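Local coordinates for protein ethylbenzene dehydrogenase beta-subunit (Aromatoleum aromaticum, PDB 2IVF) that carries iron-sulfur clusters as the ferredoxin-like beta subunit of a multi-subunit enzyme, probably relaying electrons between its partner subunits, at residues 22-25 / 26-29. Sequence-based numbering, arbitrary orientation.
Sequences VIDL and NKCL. With SF4 (iron/sulfur cluster), chain T.
From the end of strand 19-24 the chain reverses through Leu25 and Asn26 in a beta turn close to type I, closed by Lys27 N to Asp24 O at 3.0 Å, with a weaker bond from Cys28 N. The Asp24 side chain forms an Asx turn on the same residues: chi1 of -174° sets the carboxylate beside its own carbonyl carbon, where OD1 takes Asn26 N at 2.9 Å from above the carboxylate plane. Asn26 ND2 reaches the syn lone pair of that oxygen at 3.1 Å, its amide nearly perpendicular to the carboxylate; ND2 also donates to Pro274 O, and Asn26 OD1 accepts from Met276 N. Asp24 OD2 lies against Lys27 CD at 3.6 Å and is hydrogen-bonded to Tyr273 OH of the alpha subunit, while Lys27 NZ makes a salt bridge with Glu270 of that subunit. A water donates to both Leu25 O and Cys28 O, bridging the two carbonyls. Beyond the turn Cys28 SG binds iron FE1 of an iron/sulfur cluster (SF4) at 2.3 Å, and Leu29 CD2 packs on sulfide S2. Two N-H donors on OD1 are consistent with a charged carboxylate, probably stabilised further by nearby Lys27, in this buried turn just ahead of a cluster ligand.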
ATOM      1  N   VAL B  22       8.846   4.701 -21.856  1.00 21.36           N
ATOM      2  CA  VAL B  22       8.571   6.054 -21.405  1.00 22.29           C
ATOM      3  C   VAL B  22       7.885   5.935 -20.039  1.00 22.01           C
ATOM      4  O   VAL B  22       6.980   5.110 -19.847  1.00 22.53           O
ATOM      5  CB  VAL B  22       7.649   6.807 -22.366  1.00 21.09           C
ATOM      6  CG1 VAL B  22       7.068   8.078 -21.715  1.00 21.88           C
ATOM      7  CG2 VAL B  22       8.422   7.121 -23.669  1.00 21.43           C
ATOM      8  N   ILE B  23       8.304   6.762 -19.092  1.00 22.88           N
ATOM      9  CA  ILE B  23       7.705   6.761 -17.738  1.00 22.78           C
ATOM     10  C   ILE B  23       7.206   8.152 -17.450  1.00 22.84           C
ATOM     11  O   ILE B  23       7.971   9.101 -17.513  1.00 21.75           O
ATOM     12  CB  ILE B  23       8.763   6.393 -16.676  1.00 23.66           C
ATOM     13  CG1 ILE B  23       9.344   5.006 -17.026  1.00 23.55           C
ATOM     14  CG2 ILE B  23       8.207   6.552 -15.227  1.00 24.85           C
ATOM     15  CD1 ILE B  23      10.425   4.450 -16.066  1.00 23.32           C
ATOM     16  N   ASP B  24       5.916   8.288 -17.176  1.00 23.63           N
ATOM     17  CA  ASP B  24       5.296   9.610 -17.012  1.00 22.67           C
ATOM     18  C   ASP B  24       5.308   9.927 -15.545  1.00 24.26           C
ATOM     19  O   ASP B  24       4.495   9.416 -14.796  1.00 23.61           O
ATOM     20  CB  ASP B  24       3.856   9.625 -17.544  1.00 24.21           C
ATOM     21  CG  ASP B  24       3.251  11.012 -17.519  1.00 23.32           C
ATOM     22  OD1 ASP B  24       3.801  11.904 -16.791  1.00 23.16           O
ATOM     23  OD2 ASP B  24       2.219  11.213 -18.197  1.00 25.18           O
ATOM     24  N   LEU B  25       6.167  10.855 -15.135  1.00 23.67           N
ATOM     25  CA  LEU B  25       6.321  11.132 -13.716  1.00 23.23           C
ATOM     26  C   LEU B  25       5.135  11.849 -13.152  1.00 23.80           C
ATOM     27  O   LEU B  25       4.969  11.862 -11.931  1.00 24.21           O
ATOM     28  CB  LEU B  25       7.587  11.922 -13.454  1.00 23.69           C
ATOM     29  CG  LEU B  25       8.856  11.178 -13.893  1.00 24.89           C
ATOM     30  CD1 LEU B  25      10.073  12.008 -13.722  1.00 25.85           C
ATOM     31  CD2 LEU B  25       9.009   9.841 -13.085  1.00 25.13           C
ATOM     32  N   ASN B  26       4.318  12.463 -14.004  1.00 22.24           N
ATOM     33  CA  ASN B  26       3.061  13.030 -13.504  1.00 22.75           C
ATOM     34  C   ASN B  26       2.092  12.010 -12.974  1.00 22.27           C
ATOM     35  O   ASN B  26       1.234  12.329 -12.129  1.00 22.66           O
ATOM     36  CB  ASN B  26       2.414  13.847 -14.609  1.00 21.42           C
ATOM     37  CG  ASN B  26       3.238  14.980 -14.966  1.00 24.09           C
ATOM     38  OD1 ASN B  26       3.328  15.951 -14.177  1.00 24.43           O
ATOM     39  ND2 ASN B  26       3.958  14.876 -16.101  1.00 22.26           N
ATOM     40  N   LYS B  27       2.174  10.800 -13.494  1.00 21.61           N
ATOM     41  CA  LYS B  27       1.203   9.759 -13.184  1.00 23.17           C
ATOM     42  C   LYS B  27       1.666   8.815 -12.096  1.00 23.22           C
ATOM     43  O   LYS B  27       0.857   8.040 -11.597  1.00 24.10           O
ATOM     44  CB  LYS B  27       0.825   8.966 -14.455  1.00 21.83           C
ATOM     45  CG  LYS B  27       0.132   9.851 -15.530  1.00 22.58           C
ATOM     46  CD  LYS B  27      -0.273   9.051 -16.783  1.00 23.05           C
ATOM     47  CE  LYS B  27      -1.640   8.386 -16.605  1.00 22.43           C
ATOM     48  NZ  LYS B  27      -2.038   7.513 -17.756  1.00 22.26           N
ATOM     49  N   CYS B  28       2.965   8.835 -11.763  1.00 23.00           N
ATOM     50  CA  CYS B  28       3.515   7.864 -10.868  1.00 22.84           C
ATOM     51  C   CYS B  28       3.108   8.164  -9.455  1.00 23.36           C
ATOM     52  O   CYS B  28       3.221   9.278  -9.004  1.00 21.84           O
ATOM     53  CB  CYS B  28       5.052   7.741 -10.959  1.00 21.91           C
ATOM     54  SG  CYS B  28       5.668   6.495  -9.843  1.00 24.17           S
ATOM     55  N   LEU B  29       2.571   7.148  -8.800  1.00 24.03           N
ATOM     56  CA  LEU B  29       2.100   7.272  -7.433  1.00 23.01           C
ATOM     57  C   LEU B  29       2.961   6.536  -6.400  1.00 24.02           C
ATOM     58  O   LEU B  29       2.583   6.402  -5.232  1.00 24.70           O
ATOM     59  CB  LEU B  29       0.648   6.839  -7.339  1.00 22.03           C
ATOM     60  CG  LEU B  29       0.364   5.426  -7.824  1.00 23.35           C
ATOM     61  CD1 LEU B  29      -0.629   4.832  -6.957  1.00 20.49           C
ATOM     62  CD2 LEU B  29      -0.145   5.450  -9.300  1.00 22.21           C
TER
HETATM   63 FE1  SF4 T1358       4.944   4.420 -10.433  1.00 24.06          FE
HETATM   64 FE2  SF4 T1358       5.806   1.821 -10.575  1.00 25.50          FE
HETATM   65 FE3  SF4 T1358       3.630   2.657 -11.918  1.00 24.60          FE
HETATM   66 FE4  SF4 T1358       3.422   2.409  -9.235  1.00 24.60          FE
HETATM   67  S1  SF4 T1358       3.802   0.735 -10.695  1.00 24.68           S
HETATM   68  S2  SF4 T1358       2.664   4.140 -10.531  1.00 24.44           S
HETATM   69  S3  SF4 T1358       5.534   3.071  -8.670  1.00 24.86           S
HETATM   70  S4  SF4 T1358       5.811   3.365 -12.247  1.00 25.58           S
HETATM   71  O   HOH W   1       5.442  11.056  -9.129  1.00 14.42           O